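Side-chain contacts in methionine-binding protein (Coxiella burnetii, PDB 3TQW), which binds methionine and, as a substrate-binding lipoprotein of the NlpA family, probably delivers it to an ABC transporter: residues A[179-183]-A[184-188]; A[208-211]-A[212-215]; A[59-62]-A[63-67]. All coordinates share one frame; numbering follows the deposited sequence.

Contact 1: A[179-183]-A[184-188]; sequences AGLSP and SRDAL
Ser182 and Asp186 face each other across one tight turn and exchange bonds in both directions. The backbone N of Ser182 gives its hydrogen to Asp186 OD2 at 2.7 Å. The bond is almost straight, at 174°. It reaches the carboxylate oxygen on its anti side, 21° out of the carboxylate plane. The CG of Asp186 stands beside its own backbone N, and this swings the carboxylate back over the start of the turn. OD2 also lies 3.4 Å from Leu181 CA, so the acid rests against the chain just before Ser182. In return, the carbonyl of Ser182 accepts from the backbone. Asp186 N meets Ser182 O at 2.6 Å, while the bonds from Arg185 N and Ala187 N to the same oxygen are weak.

The hydroxyl of Ser182 serves a donor of its own. With chi1 158°, OG lies beside the carbonyl carbon and accepts from Arg185 N, with Ser182 OG and Arg185 N 3.0 Å apart. The CB of Arg185 packs 3.5 Å from the same Ser182 OG. Beyond it the arginine chain runs out extended, away from the turn. Ala187 CB comes to 3.2 Å from Pro183 O. Leu181, Pro183 and Ala187 all touch Tyr89 of strand 87-89, and Pro183 also meets Thr173. These apolar groups lie against strand 87-89, while Ser182 and the residues after it supply the polar bonds within the turn.

Just upstream, Gly180 has a positive phi and is the C-prime residue of a Schellman motif, in which Leu181 N bonds back to Ala176 O. The paired use of Ser182 OG and Ser182 O by the following backbone N-H groups is characteristic of an ST motif.

Contact 2: A[208-211]-A[212-215]; sequences KNDP and RLKQ
Asp210 and Pro211 open helix 211-220, and Lys214, one turn on, runs its side chain back past the carbonyl of Asp210 toward Asn209. Asp210 is the N-cap. Its OD1 accepts from Arg212 N at 2.9 Å, closing an Asx turn. The bond is bent, with an N-H...O angle of 139°. It comes to the anti side of the oxygen, 22° out of the carboxylate plane. The CG of Asp210 is anti to the backbone N (chi1 -173°), which carries the carboxylate forward to the helix start. Its CB rests 3.8 Å from Leu213 CD1, whose side chain is buried against Val5 and Ile78.

Pro211 is the first helical residue. It has no N-H to offer, so it asks for no acceptor at a place where the helix has none to give. Its carbonyl does the joining: Gln215 N meets Pro211 O at 2.9 Å. The CG of Gln215 also packs against this oxygen, 3.1 Å from Pro211 O.

Lys214 N bonds to Asp210 O at 3.0 Å. Its extended side chain then runs beside Asn209, pointing the same way, and brings CE to 3.7 Å from Lys208 O. A water takes up Asn209 O at 2.6 Å and bonds weakly to Lys214 NZ. Lys208 itself turns to Glu205 in a salt bridge.

The carboxylate of Asp210 and the guanidinium of Arg212 stay apart and form no salt bridge. The chemistry is that of helix capping: a negative side chain covers a backbone N-H at the helix start, where it would probably also be favoured by the helix dipole.

Contact 3: A[59-62]-A[63-67]; sequences QHLP and YLKAQ. With MET (methionine), chain C.
His60 caps the backbone N of Tyr63 with its imidazole, and the same ring carries the sulfur of the bound methionine on one face. His60 ND1 accepts from Tyr63 N at 3.1 Å, with the donor close to the ring plane. The methionine SD sits above the ring, offset toward the rim, 3.4 Å from His60 NE2. That NE2 is also hydrogen-bonded to Asn113 OD1, which is consistent with NE2 being the protonated nitrogen and ND1 the acceptor. The ring is thus fixed at two edge atoms and can present its face to the ligand. A chi1 of 46° puts CG between the backbone N and the carbonyl carbon, turning the ring forward over the helix start.

Tyr63 supplies a second surface. Its side chain crosses that of His60 at about a right angle, and its CB packs 3.5 Å from His60 CE1. The methionine CE lies over one face of the phenol ring, 3.7 Å from Tyr63 CG. The thioether end of the ligand is therefore held by two rings three residues apart, one on the N-cap and one in the first turn of the helix.

Gln59 meets the edge of the Tyr63 ring. Its OE1 lies in the ring plane, 3.5 Å from Tyr63 CD1, with amide and ring planes 56° apart. OE1 also comes to 3.4 Å from Leu64 CA and is hydrogen-bonded to Asn45 ND2. Leu64 N bonds to His60 O at 3.1 Å and starts the regular helix ladder.

Gln59 and His60 lie on strand 55-60, between strands 5-10 and 198-204 of the larger sheet. Helix 61-71 follows directly. Helix 111-123 lies against the same residues: Ser112 touches His60 and Tyr63, and Arg116 is bonded to the methionine.

Overall arrangement
Going along the chain, contact 3 comes first, then contact 1, then contact 2. They follow in series, and none nests in or crosses another. Contact 3 closes the step from strand 55-60 of the larger sheet into helix 61-71, at the methionine pocket. Contact 1 closes a turn in the loop between helix 173-176 and strand 189-190, an edge strand of the five-stranded sheet. Contact 2 closes the entry from the loop after strand 198-204 into helix 211-220. Contacts 1 and 2 lie on opposite sides of the chain's centre, their centres about 35 Å apart. Strand 198-204, just before contact 2, lies beside strand 55-60 in the larger sheet.

Contact 1: A[179-183]-A[184-188]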
ATOM      1  N   ALA A 179       4.089  -8.318 -10.563  1.00 22.96           N
ATOM      2  CA  ALA A 179       5.441  -8.736 -10.929  1.00 23.74           C
ATOM      3  C   ALA A 179       5.636 -10.241 -10.758  1.00 25.94           C
ATOM      4  O   ALA A 179       6.742 -10.751 -10.914  1.00 24.80           O
ATOM      5  CB  ALA A 179       6.487  -7.964 -10.121  1.00 22.72           C
ATOM      6  N   GLY A 180       4.553 -10.952 -10.451  1.00 21.78           N
ATOM      7  CA  GLY A 180       4.626 -12.385 -10.250  1.00 21.08           C
ATOM      8  C   GLY A 180       5.111 -12.775  -8.866  1.00 24.06           C
ATOM      9  O   GLY A 180       5.451 -13.934  -8.627  1.00 26.32           O
ATOM     10  N   LEU A 181       5.140 -11.811  -7.949  1.00 22.16           N
ATOM     11  CA  LEU A 181       5.591 -12.071  -6.585  1.00 25.79           C
ATOM     12  C   LEU A 181       4.410 -12.154  -5.622  1.00 30.15           C
ATOM     13  O   LEU A 181       3.597 -11.232  -5.534  1.00 31.96           O
ATOM     14  CB  LEU A 181       6.560 -10.982  -6.116  1.00 24.08           C
ATOM     15  CG  LEU A 181       7.831 -10.748  -6.940  1.00 23.27           C
ATOM     16  CD1 LEU A 181       8.552  -9.514  -6.425  1.00 24.42           C
ATOM     17  CD2 LEU A 181       8.749 -11.962  -6.900  1.00 25.90           C
ATOM     18  N   SER A 182       4.324 -13.262  -4.894  1.00 26.84           N
ATOM     19  CA  SER A 182       3.265 -13.458  -3.913  1.00 25.40           C
ATOM     20  C   SER A 182       3.794 -13.259  -2.498  1.00 24.79           C
ATOM     21  O   SER A 182       4.794 -13.866  -2.115  1.00 25.92           O
ATOM     22  CB  SER A 182       2.674 -14.863  -4.056  1.00 30.87           C
ATOM     23  OG  SER A 182       2.031 -15.271  -2.862  1.00 32.12           O
ATOM     24  N   PRO A 183       3.123 -12.405  -1.715  1.00 22.91           N
ATOM     25  CA  PRO A 183       3.473 -12.156  -0.314  1.00 23.98           C
ATOM     26  C   PRO A 183       3.487 -13.440   0.510  1.00 28.83           C
ATOM     27  O   PRO A 183       4.370 -13.619   1.348  1.00 26.99           O
ATOM     28  CB  PRO A 183       2.339 -11.250   0.172  1.00 24.60           C
ATOM     29  CG  PRO A 183       1.831 -10.592  -1.054  1.00 23.41           C
ATOM     30  CD  PRO A 183       1.986 -11.580  -2.159  1.00 23.30           C
ATOM     31  N   SER A 184       2.513 -14.314   0.278  1.00 30.14           N
ATOM     32  CA  SER A 184       2.417 -15.577   1.007  1.00 33.79           C
ATOM     33  C   SER A 184       3.455 -16.598   0.551  1.00 36.21           C
ATOM     34  O   SER A 184       3.998 -17.353   1.363  1.00 38.14           O
ATOM     35  CB  SER A 184       1.016 -16.181   0.851  1.00 37.38           C
ATOM     36  OG  SER A 184       0.023 -15.323   1.386  1.00 39.83           O
ATOM     37  N   ARG A 185       3.731 -16.619  -0.748  1.00 35.47           N
ATOM     38  CA  ARG A 185       4.579 -17.655  -1.323  1.00 36.21           C
ATOM     39  C   ARG A 185       6.036 -17.243  -1.467  1.00 32.91           C
ATOM     40  O   ARG A 185       6.933 -18.058  -1.276  1.00 29.02           O
ATOM     41  CB  ARG A 185       4.046 -18.089  -2.690  1.00 46.20           C
ATOM     42  CG  ARG A 185       2.733 -18.856  -2.648  1.00 58.69           C
ATOM     43  CD  ARG A 185       2.326 -19.288  -4.051  1.00 69.16           C
ATOM     44  NE  ARG A 185       1.123 -20.117  -4.059  1.00 77.13           N
ATOM     45  CZ  ARG A 185       0.586 -20.639  -5.159  1.00 82.13           C
ATOM     46  NH1 ARG A 185       1.144 -20.416  -6.342  1.00 84.18           N
ATOM     47  NH2 ARG A 185      -0.510 -21.384  -5.077  1.00 82.62           N
ATOM     48  N   ASP A 186       6.275 -15.980  -1.805  1.00 29.70           N
ATOM     49  CA  ASP A 186       7.612 -15.554  -2.209  1.00 28.64           C
ATOM     50  C   ASP A 186       8.371 -14.709  -1.182  1.00 27.02           C
ATOM     51  O   ASP A 186       9.601 -14.687  -1.187  1.00 26.22           O
ATOM     52  CB  ASP A 186       7.540 -14.820  -3.549  1.00 29.71           C
ATOM     53  CG  ASP A 186       6.994 -15.698  -4.657  1.00 31.02           C
ATOM     54  OD1 ASP A 186       7.425 -16.865  -4.758  1.00 33.41           O
ATOM     55  OD2 ASP A 186       6.126 -15.228  -5.419  1.00 28.98           O
ATOM     56  N   ALA A 187       7.646 -14.020  -0.304  1.00 24.26           N
ATOM     57  CA  ALA A 187       8.288 -13.142   0.670  1.00 26.39           C
ATOM     58  C   ALA A 187       9.100 -13.927   1.698  1.00 27.54           C
ATOM     59  O   ALA A 187       8.647 -14.956   2.209  1.00 25.55           O
ATOM     60  CB  ALA A 187       7.256 -12.269   1.366  1.00 24.70           C
ATOM     61  N   LEU A 188      10.302 -13.444   1.994  1.00 23.99           N
ATOM     62  CA  LEU A 188      11.122 -14.056   3.034  1.00 25.94           C
ATOM     63  C   LEU A 188      10.536 -13.730   4.401  1.00 29.08           C
ATOM     64  O   LEU A 188      10.767 -14.441   5.379  1.00 33.86           O
ATOM     65  CB  LEU A 188      12.571 -13.570   2.947  1.00 29.36           C
ATOM     66  CG  LEU A 188      13.469 -14.243   1.904  1.00 33.66           C
ATOM     67  CD1 LEU A 188      12.974 -13.967   0.492  1.00 37.15           C
ATOM     68  CD2 LEU A 188      14.922 -13.800   2.055  1.00 31.94           C
TER

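Contact 2: A[208-211]-A[212-215]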
ATOM      1  N   LYS A 208     -17.635  14.250   3.523  1.00 19.11           N
ATOM      2  CA  LYS A 208     -17.457  13.128   4.451  1.00 19.34           C
ATOM      3  C   LYS A 208     -18.768  12.446   4.858  1.00 20.66           C
ATOM      4  O   LYS A 208     -18.767  11.277   5.248  1.00 20.88           O
ATOM      5  CB  LYS A 208     -16.694  13.571   5.700  1.00 25.90           C
ATOM      6  CG  LYS A 208     -17.523  14.421   6.629  1.00 30.79           C
ATOM      7  CD  LYS A 208     -16.809  14.676   7.942  1.00 41.06           C
ATOM      8  CE  LYS A 208     -16.096  16.009   7.922  1.00 47.46           C
ATOM      9  NZ  LYS A 208     -15.993  16.590   9.294  1.00 50.63           N
ATOM     10  N   ASN A 209     -19.883  13.165   4.765  1.00 19.65           N
ATOM     11  CA  ASN A 209     -21.181  12.599   5.136  1.00 18.66           C
ATOM     12  C   ASN A 209     -22.044  12.192   3.943  1.00 18.83           C
ATOM     13  O   ASN A 209     -23.233  11.925   4.089  1.00 18.72           O
ATOM     14  CB  ASN A 209     -21.950  13.575   6.032  1.00 24.05           C
ATOM     15  CG  ASN A 209     -21.268  13.793   7.369  1.00 26.99           C
ATOM     16  OD1 ASN A 209     -20.896  12.840   8.046  1.00 30.54           O
ATOM     17  ND2 ASN A 209     -21.088  15.051   7.745  1.00 28.41           N
ATOM     18  N   ASP A 210     -21.442  12.141   2.760  1.00 18.44           N
ATOM     19  CA  ASP A 210     -22.175  11.791   1.553  1.00 19.36           C
ATOM     20  C   ASP A 210     -22.557  10.306   1.589  1.00 15.28           C
ATOM     21  O   ASP A 210     -21.683   9.445   1.626  1.00 13.51           O
ATOM     22  CB  ASP A 210     -21.314  12.091   0.321  1.00 19.62           C
ATOM     23  CG  ASP A 210     -22.073  11.920  -0.983  1.00 26.28           C
ATOM     24  OD1 ASP A 210     -22.932  11.020  -1.070  1.00 29.09           O
ATOM     25  OD2 ASP A 210     -21.805  12.692  -1.927  1.00 29.23           O
ATOM     26  N   PRO A 211     -23.865  10.007   1.577  1.00 15.83           N
ATOM     27  CA  PRO A 211     -24.307   8.616   1.729  1.00 17.55           C
ATOM     28  C   PRO A 211     -23.834   7.714   0.588  1.00 15.50           C
ATOM     29  O   PRO A 211     -23.580   6.543   0.816  1.00 16.38           O
ATOM     30  CB  PRO A 211     -25.839   8.727   1.722  1.00 17.65           C
ATOM     31  CG  PRO A 211     -26.125   9.998   1.004  1.00 18.78           C
ATOM     32  CD  PRO A 211     -25.000  10.930   1.388  1.00 17.13           C
ATOM     33  N   ARG A 212     -23.703   8.250  -0.618  1.00 15.50           N
ATOM     34  CA  ARG A 212     -23.247   7.427  -1.740  1.00 17.67           C
ATOM     35  C   ARG A 212     -21.781   7.025  -1.585  1.00 17.75           C
ATOM     36  O   ARG A 212     -21.389   5.913  -1.947  1.00 17.91           O
ATOM     37  CB  ARG A 212     -23.472   8.155  -3.063  1.00 17.71           C
ATOM     38  CG  ARG A 212     -24.909   8.577  -3.281  1.00 21.80           C
ATOM     39  CD  ARG A 212     -24.967   9.765  -4.217  1.00 30.99           C
ATOM     40  NE  ARG A 212     -24.786   9.368  -5.604  1.00 39.87           N
ATOM     41  CZ  ARG A 212     -24.309  10.169  -6.550  1.00 44.86           C
ATOM     42  NH1 ARG A 212     -23.948  11.408  -6.253  1.00 45.05           N
ATOM     43  NH2 ARG A 212     -24.183   9.724  -7.795  1.00 47.61           N
ATOM     44  N   LEU A 213     -20.967   7.932  -1.057  1.00 15.29           N
ATOM     45  CA  LEU A 213     -19.569   7.606  -0.781  1.00 16.99           C
ATOM     46  C   LEU A 213     -19.439   6.610   0.380  1.00 16.22           C
ATOM     47  O   LEU A 213     -18.596   5.710   0.345  1.00 17.49           O
ATOM     48  CB  LEU A 213     -18.756   8.879  -0.525  1.00 15.99           C
ATOM     49  CG  LEU A 213     -18.859   9.905  -1.659  1.00 15.18           C
ATOM     50  CD1 LEU A 213     -18.022  11.151  -1.380  1.00 16.38           C
ATOM     51  CD2 LEU A 213     -18.449   9.265  -2.984  1.00 19.93           C
ATOM     52  N   LYS A 214     -20.276   6.765   1.403  1.00 18.67           N
ATOM     53  CA  LYS A 214     -20.329   5.796   2.496  1.00 18.15           C
ATOM     54  C   LYS A 214     -20.754   4.418   1.989  1.00 18.40           C
ATOM     55  O   LYS A 214     -20.283   3.396   2.476  1.00 17.84           O
ATOM     56  CB  LYS A 214     -21.295   6.255   3.590  1.00 20.77           C
ATOM     57  CG  LYS A 214     -20.838   7.475   4.380  1.00 29.32           C
ATOM     58  CD  LYS A 214     -21.812   7.756   5.523  1.00 37.35           C
ATOM     59  CE  LYS A 214     -21.363   8.931   6.375  1.00 45.99           C
ATOM     60  NZ  LYS A 214     -22.316   9.196   7.494  1.00 50.18           N
ATOM     61  N   GLN A 215     -21.653   4.396   1.012  1.00 15.63           N
ATOM     62  CA  GLN A 215     -22.093   3.132   0.419  1.00 16.95           C
ATOM     63  C   GLN A 215     -20.966   2.395  -0.307  1.00 15.43           C
ATOM     64  O   GLN A 215     -20.953   1.169  -0.353  1.00 18.72           O
ATOM     65  CB  GLN A 215     -23.299   3.356  -0.494  1.00 13.69           C
ATOM     66  CG  GLN A 215     -24.564   3.646   0.288  1.00 18.90           C
ATOM     67  CD  GLN A 215     -25.668   4.219  -0.582  1.00 26.01           C
ATOM     68  OE1 GLN A 215     -25.571   4.217  -1.806  1.00 26.47           O
ATOM     69  NE2 GLN A 215     -26.713   4.729   0.050  1.00 31.59           N
TER
HETATM   70  O   HOH W   1     -24.669   9.964   5.120  0.84 23.72           O

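Contact 3: A[59-62]-A[63-67]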
ATOM      1  N   GLN A  59      -4.558   4.073  -0.648  1.00 13.06           N
ATOM      2  CA  GLN A  59      -3.534   4.468   0.316  1.00 10.96           C
ATOM      3  C   GLN A  59      -3.874   4.097   1.754  1.00 14.85           C
ATOM      4  O   GLN A  59      -5.041   3.855   2.091  1.00 13.71           O
ATOM      5  CB  GLN A  59      -3.324   5.986   0.246  1.00 14.59           C
ATOM      6  CG  GLN A  59      -4.369   6.762   1.033  1.00 14.47           C
ATOM      7  CD  GLN A  59      -4.489   8.199   0.588  1.00 13.20           C
ATOM      8  OE1 GLN A  59      -3.516   8.952   0.604  1.00 10.06           O
ATOM      9  NE2 GLN A  59      -5.690   8.593   0.186  1.00 14.01           N
ATOM     10  N   HIS A  60      -2.851   4.079   2.605  1.00 12.86           N
ATOM     11  CA  HIS A  60      -3.063   3.995   4.050  1.00 12.89           C
ATOM     12  C   HIS A  60      -3.025   5.381   4.702  1.00 16.93           C
ATOM     13  O   HIS A  60      -2.666   6.373   4.060  1.00 15.64           O
ATOM     14  CB  HIS A  60      -2.063   3.035   4.714  1.00 13.59           C
ATOM     15  CG  HIS A  60      -0.641   3.221   4.278  1.00 14.61           C
ATOM     16  ND1 HIS A  60       0.062   4.388   4.495  1.00 15.58           N
ATOM     17  CD2 HIS A  60       0.222   2.375   3.665  1.00 12.84           C
ATOM     18  CE1 HIS A  60       1.289   4.258   4.024  1.00 12.73           C
ATOM     19  NE2 HIS A  60       1.414   3.046   3.511  1.00 15.61           N
ATOM     20  N   LEU A  61      -3.390   5.438   5.978  0.53 15.99           N
ATOM     21  CA  LEU A  61      -3.494   6.707   6.692  0.53 15.96           C
ATOM     22  C   LEU A  61      -2.163   7.473   6.808  0.53 16.22           C
ATOM     23  O   LEU A  61      -2.136   8.690   6.629  0.53 18.29           O
ATOM     24  CB  LEU A  61      -4.132   6.487   8.067  0.53 16.46           C
ATOM     25  CG  LEU A  61      -4.655   7.711   8.815  0.53 16.67           C
ATOM     26  CD1 LEU A  61      -5.468   8.605   7.893  0.53 16.85           C
ATOM     27  CD2 LEU A  61      -5.480   7.283  10.028  0.53 17.59           C
ATOM     28  N   PRO A  62      -1.055   6.771   7.107  1.00 15.15           N
ATOM     29  CA  PRO A  62       0.229   7.483   7.155  1.00 14.90           C
ATOM     30  C   PRO A  62       0.595   8.136   5.819  1.00 15.51           C
ATOM     31  O   PRO A  62       1.139   9.240   5.808  1.00 17.22           O
ATOM     32  CB  PRO A  62       1.231   6.374   7.501  1.00 15.15           C
ATOM     33  CG  PRO A  62       0.400   5.379   8.281  1.00 16.01           C
ATOM     34  CD  PRO A  62      -0.924   5.375   7.561  1.00 14.55           C
ATOM     35  N   TYR A  63       0.308   7.469   4.708  1.00 15.61           N
ATOM     36  CA  TYR A  63       0.537   8.085   3.408  1.00 14.28           C
ATOM     37  C   TYR A  63      -0.336   9.333   3.231  1.00 13.75           C
ATOM     38  O   TYR A  63       0.130  10.371   2.764  1.00 14.34           O
ATOM     39  CB  TYR A  63       0.284   7.092   2.271  1.00 14.44           C
ATOM     40  CG  TYR A  63       0.727   7.627   0.930  1.00 12.76           C
ATOM     41  CD1 TYR A  63      -0.108   8.451   0.180  1.00 14.90           C
ATOM     42  CD2 TYR A  63       1.987   7.328   0.422  1.00  9.56           C
ATOM     43  CE1 TYR A  63       0.300   8.958  -1.055  1.00 14.49           C
ATOM     44  CE2 TYR A  63       2.402   7.823  -0.813  1.00 12.14           C
ATOM     45  CZ  TYR A  63       1.557   8.641  -1.538  1.00 14.21           C
ATOM     46  OH  TYR A  63       1.965   9.141  -2.758  1.00 14.10           O
ATOM     47  N   LEU A  64      -1.607   9.225   3.606  1.00 11.49           N
ATOM     48  CA  LEU A  64      -2.535  10.347   3.490  1.00 13.61           C
ATOM     49  C   LEU A  64      -2.073  11.538   4.323  1.00 15.55           C
ATOM     50  O   LEU A  64      -2.032  12.672   3.843  1.00 14.93           O
ATOM     51  CB  LEU A  64      -3.939   9.918   3.929  1.00 14.56           C
ATOM     52  CG  LEU A  64      -4.999  11.015   3.949  1.00 16.57           C
ATOM     53  CD1 LEU A  64      -5.056  11.728   2.597  1.00 16.40           C
ATOM     54  CD2 LEU A  64      -6.370  10.434   4.321  1.00 18.92           C
ATOM     55  N   LYS A  65      -1.727  11.272   5.578  1.00 15.13           N
ATOM     56  CA  LYS A  65      -1.236  12.311   6.470  1.00 19.14           C
ATOM     57  C   LYS A  65       0.023  12.959   5.910  1.00 17.16           C
ATOM     58  O   LYS A  65       0.188  14.176   5.980  1.00 15.39           O
ATOM     59  CB  LYS A  65      -0.962  11.736   7.863  1.00 23.76           C
ATOM     60  CG  LYS A  65      -2.219  11.257   8.585  1.00 28.86           C
ATOM     61  CD  LYS A  65      -1.880  10.598   9.917  1.00 33.65           C
ATOM     62  CE  LYS A  65      -3.146  10.181  10.665  1.00 38.56           C
ATOM     63  NZ  LYS A  65      -2.839   9.417  11.910  1.00 39.68           N
ATOM     64  N   ALA A  66       0.916  12.146   5.355  1.00 15.12           N
ATOM     65  CA  ALA A  66       2.155  12.682   4.798  1.00 14.76           C
ATOM     66  C   ALA A  66       1.893  13.596   3.596  1.00 14.25           C
ATOM     67  O   ALA A  66       2.446  14.697   3.514  1.00 14.69           O
ATOM     68  CB  ALA A  66       3.119  11.550   4.434  1.00 17.70           C
ATOM     69  N   GLN A  67       1.041  13.164   2.671  1.00 15.56           N
ATOM     70  CA  GLN A  67       0.753  14.001   1.505  1.00 14.47           C
ATOM     71  C   GLN A  67      -0.064  15.252   1.855  1.00 16.50           C
ATOM     72  O   GLN A  67       0.088  16.290   1.215  1.00 17.54           O
ATOM     73  CB  GLN A  67       0.109  13.224   0.348  1.00 14.53           C
ATOM     74  CG  GLN A  67       0.204  14.016  -0.970  1.00 15.54           C
ATOM     75  CD  GLN A  67      -0.231  13.253  -2.210  1.00 16.31           C
ATOM     76  OE1 GLN A  67      -1.112  12.394  -2.159  1.00 16.65           O
ATOM     77  NE2 GLN A  67       0.377  13.596  -3.353  1.00 14.75           N
TER
HETATM   78  N   MET C 238      -1.746  -0.422  -1.309  1.00 12.50           N
HETATM   79  CA  MET C 238      -0.491   0.104  -0.757  1.00 13.36           C
HETATM   80  C   MET C 238      -0.117  -0.689   0.492  1.00 15.66           C
HETATM   81  O   MET C 238      -0.995  -1.059   1.269  1.00 14.93           O
HETATM   82  CB  MET C 238      -0.651   1.593  -0.420  1.00 16.00           C
HETATM   83  CG  MET C 238       0.601   2.292   0.119  1.00 10.90           C
HETATM   84  SD  MET C 238       0.299   4.041   0.484  1.00  6.26           S
HETATM   85  CE  MET C 238       0.009   4.649  -1.176  1.00 13.85           C
HETATM   86  OXT MET C 238       1.052  -0.985   0.755  1.00 15.45           O